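Long-range contacts in intracellular exo-alpha-(1->5)-L-arabinofuranosidase (Bifidobacterium longum, PDB 2Y2W), which hydrolyses terminal alpha-(1->5)-linked L-arabinofuranosyl residues from branched and debranched arabinans, and is also active on wheat arabinoxylan: residues Val105-Tyr110 / Gly160-Leu165; Asp151-Ser156 / Ile201-Asp206; Asp302-Ser307 / Arg486-Pro491; Asp384-Gly389 / Pro555-Ile560. All blocks are in the same frame, centred on the assembly; numbering follows the deposited sequence.

Interaction 1 of 4, residues Val105-Tyr110 / Gly160-Leu165; sequences VTCVRY and GTEIML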
loop_
_atom_site.group_PDB
_atom_site.type_symbol
_atom_site.label_atom_id
_atom_site.label_comp_id
_atom_site.label_asym_id
_atom_site.label_seq_id
_atom_site.Cartn_x
_atom_site.Cartn_y
_atom_site.Cartn_z
ATOM N N VAL D 105 -11.137 -24.189 27.841
ATOM C CA VAL D 105 -10.909 -23.101 26.890
ATOM C C VAL D 105 -12.259 -22.569 26.400
ATOM O O VAL D 105 -13.144 -23.345 26.040
ATOM C CB VAL D 105 -10.042 -23.562 25.685
ATOM C CG1 VAL D 105 -9.728 -22.391 24.756
ATOM C CG2 VAL D 105 -8.746 -24.218 26.166
ATOM N N THR D 106 -12.403 -21.246 26.395
ATOM C CA THR D 106 -13.664 -20.592 26.034
ATOM C C THR D 106 -13.607 -19.904 24.673
ATOM O O THR D 106 -14.629 -19.749 24.004
ATOM C CB THR D 106 -14.044 -19.525 27.069
ATOM O OG1 THR D 106 -12.959 -18.599 27.206
ATOM C CG2 THR D 106 -14.353 -20.159 28.423
ATOM N N CYS D 107 -12.411 -19.474 24.284
ATOM C CA CYS D 107 -12.211 -18.679 23.077
ATOM C C CYS D 107 -10.857 -19.014 22.475
ATOM O O CYS D 107 -9.850 -19.019 23.174
ATOM C CB CYS D 107 -12.288 -17.187 23.412
ATOM S SG CYS D 107 -11.996 -16.076 22.020
ATOM N N VAL D 108 -10.839 -19.297 21.177
ATOM C CA VAL D 108 -9.617 -19.730 20.503
ATOM C C VAL D 108 -9.233 -18.774 19.376
ATOM O O VAL D 108 -10.058 -18.437 18.522
ATOM C CB VAL D 108 -9.743 -21.173 19.944
ATOM C CG1 VAL D 108 -8.405 -21.656 19.398
ATOM C CG2 VAL D 108 -10.246 -22.129 21.014
ATOM N N ARG D 109 -7.974 -18.347 19.387
ATOM C CA ARG D 109 -7.443 -17.430 18.385
ATOM C C ARG D 109 -6.983 -18.200 17.145
ATOM O O ARG D 109 -6.325 -19.240 17.253
ATOM C CB ARG D 109 -6.304 -16.604 18.987
ATOM C CG ARG D 109 -5.785 -15.483 18.106
ATOM C CD ARG D 109 -4.999 -14.488 18.932
ATOM N NE ARG D 109 -4.355 -13.474 18.104
ATOM C CZ ARG D 109 -3.052 -13.434 17.845
ATOM N NH1 ARG D 109 -2.238 -14.351 18.354
ATOM N NH2 ARG D 109 -2.562 -12.469 17.078
ATOM N N TYR D 110 -7.343 -17.678 15.973
ATOM C CA TYR D 110 -7.157 -18.367 14.697
ATOM C C TYR D 110 -7.060 -17.335 13.572
ATOM O O TYR D 110 -7.722 -16.298 13.640
ATOM C CB TYR D 110 -8.344 -19.307 14.453
ATOM C CG TYR D 110 -8.258 -20.146 13.194
ATOM C CD1 TYR D 110 -7.502 -21.319 13.161
ATOM C CD2 TYR D 110 -8.942 -19.773 12.041
ATOM C CE1 TYR D 110 -7.422 -22.088 12.009
ATOM C CE2 TYR D 110 -8.869 -20.536 10.885
ATOM C CZ TYR D 110 -8.108 -21.692 10.875
ATOM O OH TYR D 110 -8.034 -22.452 9.729
ATOM N N GLY D 160 -17.561 -25.698 21.326
ATOM C CA GLY D 160 -18.347 -24.751 22.113
ATOM C C GLY D 160 -17.550 -23.495 22.413
ATOM O O GLY D 160 -17.889 -22.731 23.322
ATOM N N THR D 161 -16.486 -23.283 21.642
ATOM C CA THR D 161 -15.592 -22.148 21.839
ATOM C C THR D 161 -15.915 -21.009 20.885
ATOM O O THR D 161 -16.344 -21.239 19.756
ATOM C CB THR D 161 -14.106 -22.544 21.648
ATOM O OG1 THR D 161 -13.956 -23.275 20.424
ATOM C CG2 THR D 161 -13.614 -23.402 22.805
ATOM N N GLU D 162 -15.705 -19.785 21.360
ATOM C CA GLU D 162 -15.791 -18.574 20.552
ATOM C C GLU D 162 -14.558 -18.480 19.647
ATOM O O GLU D 162 -13.494 -19.001 19.991
ATOM C CB GLU D 162 -15.851 -17.369 21.490
ATOM C CG GLU D 162 -16.101 -16.012 20.842
ATOM C CD GLU D 162 -16.069 -14.871 21.852
ATOM O OE1 GLU D 162 -15.975 -15.143 23.072
ATOM O OE2 GLU D 162 -16.137 -13.696 21.428
ATOM N N ILE D 163 -14.706 -17.823 18.498
ATOM C CA ILE D 163 -13.592 -17.625 17.561
ATOM C C ILE D 163 -13.039 -16.206 17.635
ATOM O O ILE D 163 -13.795 -15.234 17.616
ATOM C CB ILE D 163 -13.992 -17.932 16.093
ATOM C CG1 ILE D 163 -14.458 -19.381 15.951
ATOM C CG2 ILE D 163 -12.824 -17.649 15.139
ATOM C CD1 ILE D 163 -15.093 -19.700 14.617
ATOM N N MET D 164 -11.716 -16.104 17.725
ATOM C CA MET D 164 -11.022 -14.827 17.639
ATOM C C MET D 164 -10.238 -14.790 16.324
ATOM O O MET D 164 -9.143 -15.348 16.219
ATOM C CB MET D 164 -10.099 -14.643 18.844
ATOM C CG MET D 164 -9.650 -13.210 19.073
ATOM S SD MET D 164 -8.192 -13.103 20.127
ATOM C CE MET D 164 -8.844 -13.636 21.711
ATOM N N LEU D 165 -10.816 -14.141 15.317
ATOM C CA LEU D 165 -10.284 -14.216 13.959
ATOM C C LEU D 165 -9.271 -13.124 13.656
ATOM O O LEU D 165 -9.567 -11.938 13.777
ATOM C CB LEU D 165 -11.417 -14.204 12.927
ATOM C CG LEU D 165 -11.109 -14.640 11.490
ATOM C CD1 LEU D 165 -10.315 -15.940 11.436
ATOM C CD2 LEU D 165 -12.403 -14.781 10.705
#

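Interaction 2 of 4, residues Asp151-Ser156 / Ile201-Asp206; sequences DFYRWS and IEEPMD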
loop_
_atom_site.group_PDB
_atom_site.type_symbol
_atom_site.label_atom_id
_atom_site.label_comp_id
_atom_site.label_asym_id
_atom_site.label_seq_id
_atom_site.Cartn_x
_atom_site.Cartn_y
_atom_site.Cartn_z
ATOM N N ASP D 151 -13.911 -24.684 8.078
ATOM C CA ASP D 151 -13.658 -25.885 8.868
ATOM C C ASP D 151 -13.427 -25.567 10.340
ATOM O O ASP D 151 -13.953 -26.262 11.215
ATOM C CB ASP D 151 -12.469 -26.662 8.293
ATOM C CG ASP D 151 -12.709 -27.129 6.866
ATOM O OD1 ASP D 151 -13.619 -27.957 6.645
ATOM O OD2 ASP D 151 -11.982 -26.668 5.960
ATOM N N PHE D 152 -12.650 -24.519 10.616
ATOM C CA PHE D 152 -12.393 -24.117 11.997
ATOM C C PHE D 152 -13.662 -23.623 12.692
ATOM O O PHE D 152 -13.794 -23.757 13.912
ATOM C CB PHE D 152 -11.279 -23.069 12.097
ATOM C CG PHE D 152 -10.830 -22.809 13.509
ATOM C CD1 PHE D 152 -9.951 -23.679 14.142
ATOM C CD2 PHE D 152 -11.313 -21.713 14.216
ATOM C CE1 PHE D 152 -9.549 -23.451 15.452
ATOM C CE2 PHE D 152 -10.917 -21.481 15.525
ATOM C CZ PHE D 152 -10.033 -22.348 16.143
ATOM N N TYR D 153 -14.584 -23.057 11.916
ATOM C CA TYR D 153 -15.910 -22.714 12.421
ATOM C C TYR D 153 -16.637 -23.966 12.919
ATOM O O TYR D 153 -17.200 -23.970 14.014
ATOM C CB TYR D 153 -16.756 -22.011 11.353
ATOM C CG TYR D 153 -18.206 -21.864 11.756
ATOM C CD1 TYR D 153 -18.594 -20.901 12.689
ATOM C CD2 TYR D 153 -19.185 -22.705 11.230
ATOM C CE1 TYR D 153 -19.923 -20.768 13.075
ATOM C CE2 TYR D 153 -20.515 -22.585 11.612
ATOM C CZ TYR D 153 -20.877 -21.613 12.532
ATOM O OH TYR D 153 -22.190 -21.489 12.917
ATOM N N ARG D 154 -16.618 -25.015 12.101
ATOM C CA ARG D 154 -17.222 -26.290 12.461
ATOM C C ARG D 154 -16.562 -26.884 13.702
ATOM O O ARG D 154 -17.244 -27.432 14.570
ATOM C CB ARG D 154 -17.168 -27.270 11.285
ATOM C CG ARG D 154 -18.226 -27.002 10.220
ATOM C CD ARG D 154 -18.214 -28.070 9.136
ATOM N NE ARG D 154 -17.201 -27.814 8.112
ATOM C CZ ARG D 154 -17.447 -27.228 6.942
ATOM N NH1 ARG D 154 -18.675 -26.830 6.631
ATOM N NH2 ARG D 154 -16.458 -27.041 6.077
ATOM N N TRP D 155 -15.237 -26.754 13.786
ATOM C CA TRP D 155 -14.493 -27.212 14.957
ATOM C C TRP D 155 -14.918 -26.444 16.208
ATOM O O TRP D 155 -15.134 -27.040 17.267
ATOM C CB TRP D 155 -12.982 -27.084 14.740
ATOM C CG TRP D 155 -12.175 -27.700 15.846
ATOM C CD1 TRP D 155 -11.719 -28.985 15.906
ATOM C CD2 TRP D 155 -11.745 -27.064 17.055
ATOM N NE1 TRP D 155 -11.028 -29.187 17.074
ATOM C CE2 TRP D 155 -11.028 -28.026 17.800
ATOM C CE3 TRP D 155 -11.891 -25.771 17.580
ATOM C CZ2 TRP D 155 -10.456 -27.739 19.047
ATOM C CZ3 TRP D 155 -11.326 -25.488 18.819
ATOM C CH2 TRP D 155 -10.616 -26.469 19.539
ATOM N N SER D 156 -15.043 -25.127 16.070
ATOM C CA SER D 156 -15.441 -24.259 17.173
ATOM C C SER D 156 -16.885 -24.484 17.615
ATOM O O SER D 156 -17.213 -24.289 18.785
ATOM C CB SER D 156 -15.224 -22.797 16.798
ATOM O OG SER D 156 -13.869 -22.568 16.445
ATOM N N ILE D 201 -22.456 -23.512 5.136
ATOM C CA ILE D 201 -22.766 -22.763 6.355
ATOM C C ILE D 201 -23.739 -21.628 6.033
ATOM O O ILE D 201 -23.353 -20.587 5.497
ATOM C CB ILE D 201 -21.484 -22.237 7.053
ATOM C CG1 ILE D 201 -20.524 -23.395 7.343
ATOM C CG2 ILE D 201 -21.832 -21.509 8.350
ATOM C CD1 ILE D 201 -19.064 -23.019 7.300
ATOM N N GLU D 202 -25.009 -21.850 6.363
ATOM C CA GLU D 202 -26.093 -20.960 5.972
ATOM C C GLU D 202 -26.121 -19.680 6.802
ATOM O O GLU D 202 -26.163 -18.575 6.257
ATOM C CB GLU D 202 -27.432 -21.698 6.080
ATOM C CG GLU D 202 -28.621 -20.957 5.470
ATOM C CD GLU D 202 -29.886 -21.801 5.429
ATOM O OE1 GLU D 202 -29.985 -22.782 6.204
ATOM O OE2 GLU D 202 -30.783 -21.482 4.615
ATOM N N GLU D 203 -26.100 -19.843 8.121
ATOM C CA GLU D 203 -26.148 -18.729 9.061
ATOM C C GLU D 203 -24.792 -18.026 9.170
ATOM O O GLU D 203 -23.748 -18.658 8.978
ATOM C CB GLU D 203 -26.613 -19.226 10.441
ATOM C CG GLU D 203 -25.544 -19.942 11.292
ATOM C CD GLU D 203 -25.148 -21.332 10.784
ATOM O OE1 GLU D 203 -25.654 -21.785 9.730
ATOM O OE2 GLU D 203 -24.319 -21.983 11.458
ATOM N N PRO D 204 -24.801 -16.708 9.459
ATOM C CA PRO D 204 -23.552 -16.016 9.774
ATOM C C PRO D 204 -22.838 -16.667 10.954
ATOM O O PRO D 204 -23.486 -17.213 11.848
ATOM C CB PRO D 204 -24.021 -14.609 10.142
ATOM C CG PRO D 204 -25.235 -14.415 9.319
ATOM C CD PRO D 204 -25.919 -15.760 9.297
ATOM N N MET D 205 -21.511 -16.609 10.941
ATOM C CA MET D 205 -20.694 -17.254 11.964
ATOM C C MET D 205 -20.665 -16.485 13.287
ATOM O O MET D 205 -20.244 -17.027 14.313
ATOM C CB MET D 205 -19.275 -17.480 11.444
ATOM C CG MET D 205 -19.208 -18.358 10.209
ATOM S SD MET D 205 -17.511 -18.776 9.797
ATOM C CE MET D 205 -17.717 -19.559 8.197
ATOM N N ASP D 206 -21.124 -15.234 13.251
ATOM C CA ASP D 206 -21.152 -14.346 14.419
ATOM C C ASP D 206 -19.807 -14.276 15.144
ATOM O O ASP D 206 -19.708 -14.571 16.340
ATOM C CB ASP D 206 -22.280 -14.731 15.390
ATOM C CG ASP D 206 -23.664 -14.555 14.787
ATOM O OD1 ASP D 206 -23.817 -13.786 13.808
ATOM O OD2 ASP D 206 -24.608 -15.189 15.307
#

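Interaction 3 of 4, residues Asp302-Ser307 / Arg486-Pro491; sequences DFLASS and RDANTP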
loop_
_atom_site.group_PDB
_atom_site.type_symbol
_atom_site.label_atom_id
_atom_site.label_comp_id
_atom_site.label_asym_id
_atom_site.label_seq_id
_atom_site.Cartn_x
_atom_site.Cartn_y
_atom_site.Cartn_z
ATOM N N ASP D 302 15.287 -16.826 38.182
ATOM C CA ASP D 302 14.773 -15.728 37.360
ATOM C C ASP D 302 13.481 -16.146 36.656
ATOM O O ASP D 302 12.527 -15.368 36.565
ATOM C CB ASP D 302 15.807 -15.299 36.310
ATOM C CG ASP D 302 17.069 -14.707 36.921
ATOM O OD1 ASP D 302 17.189 -14.664 38.165
ATOM O OD2 ASP D 302 17.951 -14.287 36.139
ATOM N N PHE D 303 13.471 -17.385 36.168
ATOM C CA PHE D 303 12.353 -17.941 35.417
ATOM C C PHE D 303 11.105 -18.159 36.278
ATOM O O PHE D 303 9.984 -17.943 35.817
ATOM C CB PHE D 303 12.788 -19.239 34.729
ATOM C CG PHE D 303 11.672 -19.982 34.057
ATOM C CD1 PHE D 303 10.887 -19.367 33.084
ATOM C CD2 PHE D 303 11.418 -21.308 34.381
ATOM C CE1 PHE D 303 9.858 -20.057 32.461
ATOM C CE2 PHE D 303 10.397 -22.009 33.758
ATOM C CZ PHE D 303 9.616 -21.383 32.795
ATOM N N LEU D 304 11.302 -18.572 37.527
ATOM C CA LEU D 304 10.185 -18.800 38.444
ATOM C C LEU D 304 9.487 -17.498 38.845
ATOM O O LEU D 304 8.318 -17.509 39.236
ATOM C CB LEU D 304 10.641 -19.581 39.680
ATOM C CG LEU D 304 11.050 -21.044 39.461
ATOM C CD1 LEU D 304 11.967 -21.519 40.580
ATOM C CD2 LEU D 304 9.840 -21.959 39.325
ATOM N N ALA D 305 10.203 -16.381 38.727
ATOM C CA ALA D 305 9.645 -15.064 39.020
ATOM C C ALA D 305 9.271 -14.292 37.749
ATOM O O ALA D 305 9.314 -13.057 37.728
ATOM C CB ALA D 305 10.620 -14.258 39.877
ATOM N N SER D 306 8.889 -15.024 36.701
ATOM C CA SER D 306 8.546 -14.429 35.403
ATOM C C SER D 306 7.273 -13.590 35.430
ATOM O O SER D 306 7.065 -12.744 34.557
ATOM C CB SER D 306 8.437 -15.504 34.321
ATOM O OG SER D 306 9.720 -15.977 33.953
ATOM N N SER D 307 6.429 -13.828 36.432
ATOM C CA SER D 307 5.203 -13.053 36.634
ATOM C C SER D 307 5.477 -11.564 36.854
ATOM O O SER D 307 4.644 -10.717 36.520
ATOM C CB SER D 307 4.391 -13.625 37.800
ATOM O OG SER D 307 5.229 -13.998 38.879
ATOM N N ARG D 486 7.546 -19.675 44.721
ATOM C CA ARG D 486 8.560 -19.317 43.724
ATOM C C ARG D 486 10.006 -19.612 44.143
ATOM O O ARG D 486 10.908 -19.588 43.303
ATOM C CB ARG D 486 8.410 -17.850 43.303
ATOM C CG ARG D 486 7.165 -17.574 42.472
ATOM C CD ARG D 486 7.158 -16.169 41.897
ATOM N NE ARG D 486 6.685 -15.171 42.853
ATOM C CZ ARG D 486 6.455 -13.894 42.559
ATOM N NH1 ARG D 486 6.653 -13.438 41.328
ATOM N NH2 ARG D 486 6.025 -13.066 43.501
ATOM N N ASP D 487 10.220 -19.887 45.429
ATOM C CA ASP D 487 11.543 -20.256 45.940
ATOM C C ASP D 487 11.974 -21.594 45.344
ATOM O O ASP D 487 11.173 -22.528 45.257
ATOM C CB ASP D 487 11.531 -20.324 47.472
ATOM C CG ASP D 487 12.932 -20.304 48.083
ATOM O OD1 ASP D 487 13.795 -21.112 47.672
ATOM O OD2 ASP D 487 13.163 -19.483 48.996
ATOM N N ALA D 488 13.240 -21.679 44.943
ATOM C CA ALA D 488 13.749 -22.843 44.213
ATOM C C ALA D 488 14.335 -23.953 45.093
ATOM O O ALA D 488 14.460 -25.098 44.647
ATOM C CB ALA D 488 14.762 -22.404 43.162
ATOM N N ASN D 489 14.691 -23.617 46.334
ATOM C CA ASN D 489 15.330 -24.580 47.244
ATOM C C ASN D 489 14.924 -24.466 48.724
ATOM O O ASN D 489 15.499 -25.143 49.583
ATOM C CB ASN D 489 16.862 -24.560 47.080
ATOM C CG ASN D 489 17.416 -23.160 46.861
ATOM O OD1 ASN D 489 17.187 -22.251 47.660
ATOM N ND2 ASN D 489 18.158 -22.985 45.774
ATOM N N THR D 490 13.934 -23.624 49.015
ATOM C CA THR D 490 13.407 -23.486 50.374
ATOM C C THR D 490 11.882 -23.631 50.397
ATOM O O THR D 490 11.174 -22.843 49.766
ATOM C CB THR D 490 13.820 -22.143 51.023
ATOM O OG1 THR D 490 15.241 -21.980 50.934
ATOM C CG2 THR D 490 13.397 -22.088 52.490
ATOM N N PRO D 491 11.375 -24.651 51.120
ATOM C CA PRO D 491 9.938 -24.860 51.302
ATOM C C PRO D 491 9.352 -23.905 52.340
ATOM O O PRO D 491 10.006 -23.602 53.342
ATOM C CB PRO D 491 9.851 -26.308 51.811
ATOM C CG PRO D 491 11.221 -26.897 51.617
ATOM C CD PRO D 491 12.154 -25.742 51.726
#

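Interaction 4 of 4, residues Asp384-Gly389 / Pro555-Ile560; sequences DAVVEG and PAISWI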
loop_
_atom_site.group_PDB
_atom_site.type_symbol
_atom_site.label_atom_id
_atom_site.label_comp_id
_atom_site.label_asym_id
_atom_site.label_seq_id
_atom_site.Cartn_x
_atom_site.Cartn_y
_atom_site.Cartn_z
ATOM N N ASP D 384 8.060 -25.522 34.637
ATOM C CA ASP D 384 7.352 -24.793 33.578
ATOM C C ASP D 384 5.875 -24.597 33.920
ATOM O O ASP D 384 5.302 -23.538 33.655
ATOM C CB ASP D 384 7.488 -25.517 32.234
ATOM C CG ASP D 384 8.917 -25.524 31.705
ATOM O OD1 ASP D 384 9.681 -24.582 32.002
ATOM O OD2 ASP D 384 9.277 -26.477 30.980
ATOM N N ALA D 385 5.276 -25.625 34.518
ATOM C CA ALA D 385 3.879 -25.588 34.941
ATOM C C ALA D 385 3.646 -24.602 36.083
ATOM O O ALA D 385 2.644 -23.885 36.088
ATOM C CB ALA D 385 3.414 -26.972 35.335
ATOM N N VAL D 386 4.574 -24.565 37.040
ATOM C CA VAL D 386 4.462 -23.674 38.201
ATOM C C VAL D 386 4.552 -22.203 37.779
ATOM O O VAL D 386 3.876 -21.342 38.350
ATOM C CB VAL D 386 5.514 -24.015 39.305
ATOM C CG1 VAL D 386 5.428 -23.042 40.481
ATOM C CG2 VAL D 386 5.328 -25.443 39.803
ATOM N N VAL D 387 5.375 -21.929 36.769
ATOM C CA VAL D 387 5.503 -20.580 36.214
ATOM C C VAL D 387 4.198 -20.133 35.547
ATOM O O VAL D 387 3.758 -18.999 35.742
ATOM C CB VAL D 387 6.708 -20.466 35.233
ATOM C CG1 VAL D 387 6.767 -19.084 34.581
ATOM C CG2 VAL D 387 8.007 -20.746 35.964
ATOM N N GLU D 388 3.578 -21.030 34.781
ATOM C CA GLU D 388 2.294 -20.737 34.133
ATOM C C GLU D 388 1.166 -20.542 35.144
ATOM O O GLU D 388 0.286 -19.702 34.941
ATOM C CB GLU D 388 1.927 -21.813 33.108
ATOM C CG GLU D 388 2.692 -21.686 31.797
ATOM C CD GLU D 388 2.112 -22.527 30.669
ATOM O OE1 GLU D 388 0.910 -22.880 30.719
ATOM O OE2 GLU D 388 2.866 -22.832 29.720
ATOM N N GLY D 389 1.207 -21.311 36.232
ATOM C CA GLY D 389 0.277 -21.147 37.347
ATOM C C GLY D 389 0.339 -19.757 37.953
ATOM O O GLY D 389 -0.695 -19.166 38.271
ATOM N N PRO D 555 6.224 -27.029 49.215
ATOM C CA PRO D 555 7.631 -27.299 48.915
ATOM C C PRO D 555 8.189 -26.328 47.876
ATOM O O PRO D 555 7.421 -25.642 47.197
ATOM C CB PRO D 555 7.608 -28.724 48.345
ATOM C CG PRO D 555 6.315 -29.307 48.796
ATOM C CD PRO D 555 5.360 -28.159 48.828
ATOM N N ALA D 556 9.513 -26.273 47.765
ATOM C CA ALA D 556 10.178 -25.414 46.790
ATOM C C ALA D 556 9.704 -25.735 45.374
ATOM O O ALA D 556 9.709 -26.898 44.961
ATOM C CB ALA D 556 11.685 -25.563 46.899
ATOM N N ILE D 557 9.298 -24.695 44.644
ATOM C CA ILE D 557 8.717 -24.822 43.296
ATOM C C ILE D 557 7.437 -25.667 43.324
ATOM O O ILE D 557 7.467 -26.877 43.078
ATOM C CB ILE D 557 9.730 -25.376 42.240
ATOM C CG1 ILE D 557 11.072 -24.642 42.329
ATOM C CG2 ILE D 557 9.149 -25.272 40.827
ATOM C CD1 ILE D 557 12.237 -25.371 41.673
ATOM N N SER D 558 6.320 -25.014 43.638
ATOM C CA SER D 558 5.024 -25.687 43.731
ATOM C C SER D 558 3.845 -24.746 43.487
ATOM O O SER D 558 3.870 -23.580 43.886
ATOM C CB SER D 558 4.866 -26.388 45.087
ATOM O OG SER D 558 4.953 -25.464 46.158
ATOM N N TRP D 559 2.820 -25.277 42.823
ATOM C CA TRP D 559 1.563 -24.572 42.592
ATOM C C TRP D 559 0.457 -25.260 43.384
ATOM O O TRP D 559 0.375 -26.491 43.413
ATOM C CB TRP D 559 1.230 -24.553 41.096
ATOM C CG TRP D 559 -0.189 -24.166 40.769
ATOM C CD1 TRP D 559 -0.690 -22.903 40.659
ATOM C CD2 TRP D 559 -1.280 -25.056 40.496
ATOM N NE1 TRP D 559 -2.026 -22.948 40.340
ATOM C CE2 TRP D 559 -2.414 -24.257 40.235
ATOM C CE3 TRP D 559 -1.409 -26.450 40.451
ATOM C CZ2 TRP D 559 -3.664 -24.805 39.934
ATOM C CZ3 TRP D 559 -2.654 -26.994 40.149
ATOM C CH2 TRP D 559 -3.764 -26.172 39.896
ATOM N N ILE D 560 -0.387 -24.460 44.026
ATOM C CA ILE D 560 -1.459 -24.993 44.860
ATOM C C ILE D 560 -2.833 -24.513 44.392
ATOM O O ILE D 560 -2.988 -23.373 43.944
ATOM C CB ILE D 560 -1.220 -24.672 46.373
ATOM C CG1 ILE D 560 -1.359 -25.930 47.226
ATOM C CG2 ILE D 560 -2.130 -23.559 46.886
ATOM C CD1 ILE D 560 -0.165 -26.852 47.152
#

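Interaction 1 of 4, residues Val105-Tyr110 / Gly160-Leu165
C107-Y110 and E162-L165 pair as parallel strands in register, C107 beside E162 and Y110 beside L165, with strand axes 4.7 Å apart and inclined at 28°. Four backbone hydrogen bonds join them. T106 O accepts from E162 N, E162 O from V108 N, V108 O from M164 N, and M164 O from Y110 N. Just before the strands, T161 turns its methyl toward segment 105-110. Its CG2 lies 3.3 Å from V105 O, and V108 CG2 rests on T161 CB and OG1. These are neighbouring strands, second and third in order, of the eight-stranded (beta/alpha)8 barrel of family 51. C107, R109 and M164 point into the barrel. M164 is bent at its last torsion (chi3 -68°), which brings CE to 4.0 Å from C107 SG. The sulfur itself lies at the edge of the R109 guanidinium, near its plane, and SD is 3.7 Å from R109 CD. The extended R109 chain reaches past it, NH1 forming a salt bridge with E340, probably the nucleophile, and NH2 a hydrogen bond with N214, which probably binds the arabinose, as in relatives. V108, Y110, I163 and L165 face outward, toward helix 149-159. L165 CD1 sits at the edge of the Y110 ring, 4.1 Å from CD2, and also touches Y110 O at 3.4 Å. The Y110 hydroxyl is hydrogen-bonded to H70, and its ring stacks on F152.

Interaction 2 of 4, residues Asp151-Ser156 / Ile201-Asp206
Y153 and M205 have the nearest CA atoms, 7.3 Å apart, between a turn of helix 149-159 and the irregular segment 201-206. Y153 carries most of the contact. Its CG is anti to the backbone N (chi1 170°), and the ring reaches into the bend of the loop. M205 crosses one face of the ring. Its CG lies over the face, offset toward the rim, 3.6 Å from Y153 CD1. SD follows obliquely, 3.7 Å from Y153 CG, and makes a Met-aromatic contact. I201 slides past the ring in the opposite direction, its CG2 3.7 Å from Y153 CE2. At the tip, Y153 OH donates to E203 OE2 at 2.6 Å, meeting the oxygen on its anti side. The E203 carboxylate plane is turned 57° from the ring. A phenylalanine in place of Y153 would probably keep the ring packing but leave E203 OE2 without this hydroxyl donor. R154 adds a smaller touch, its NH1 3.9 Å from I201 CD1. Its NH2 forms a nearly straight salt bridge with D151 OD1 at 3.0 Å, and D151 is also paired with R128 and R131. P204 and D206 pack on H365 of the second subunit. The contact belongs to the outer layer of the (beta/alpha)8 barrel, where the helix leading into strand 162-167 packs against the loop leading into strand 209-212.

Interaction 3 of 4, residues Asp302-Ser307 / Arg486-Pro491
R486 and S307 come close without a regular bond: NH1 is 2.9 Å from S307 OG, but the angle is too poor for a hydrogen bond. The principal polar partner of NH1 is E308, the next residue along, through a salt bridge. The R486 chain reaches there past the backbone of L304 and A305. Its CD passes 3.2 Å from L304 O and 4.0 Å from A305 CA. A bend at chi3 (-82°) then sets NE, and the guanidinium lies obliquely to A305 and S307. L304 packs the other way, over the backbone of the loop. Its CD1 is 3.5 Å from R486 O and 3.9 Å from A488 CB. R486 O itself accepts a hydrogen bond from Q301 NE2. The loop then turns on D487, whose OD1 accepts from N489 N at 3.0 Å, an Asx turn, and also from T490 N at 2.9 Å, completing an Asx motif. The contact as a whole joins the barrel helices to the loop between strands 478-485 and 492-497 of the beta domain. No hydrogen bond passes directly between the two segments. They meet by van der Waals packing, and the buried arginine charge is probably balanced mainly by E308.

Interaction 4 of 4, residues Asp384-Gly389 / Pro555-Ile560
V386 and G389, about one turn apart on helix 382-397, meet I557, S558 and W559 where strand 558-564 begins. The helix and strand axes are 7.6 Å apart at 45°. V386 comes first and points toward the other segment. Its CG1 is anti to the backbone N (chi1 177°) and lies 3.8 Å from S558 O. The other methyl, CG2, touches I557 CG2 at 4.0 Å and W559 N at 3.9 Å. An alanine in place of V386 would remove both methyls and would probably open a gap against I557 and the S558-W559 backbone. V387 turns instead to F303 and L304, and the charge of E388 is paired with R407. G389 comes next, its CA 3.9 Å from W559 CD1. A side chain would probably not fit here, since a CB on G389 would fall about 2.7 Å from W559 CD1. The indole can therefore lie close to the helix backbone. On the strand side, S558 points away from the helix, and its OG donates to P555 O at 2.7 Å, in the carbonyl plane. This ties the turn just before the strand, where I557 has positive phi. No hydrogen bond crosses between the segments. The contact is apolar packing at the junction of the two domains of a family 51 arabinofuranosidase, the helix before the last barrel strand against the C-terminal beta-sandwich.

Overall arrangement
The contacts form two pairs. Interactions 1 and 2 have centres 12 Å apart and meet where helix 149-159 runs into strand 162-167: S156 O lies 3.1 Å from T161 N, a probable hydrogen bond, and F152 packs on V108 and Y110. Interactions 3 and 4 are closer, with centres 8 Å apart. F303 packs on D384 and V387, and A556 on D487 and A488, so both belong to one barrel-to-sandwich interface. Interactions 2 and 3 lie on opposite sides of the chain's centre, 43 Å apart between centres. Interaction 1 alone reaches the active site, with R109 beside E340, probably the nucleophile, and N214. Interaction 4 comes no nearer than about 11 Å to interaction 1 between nearest atoms.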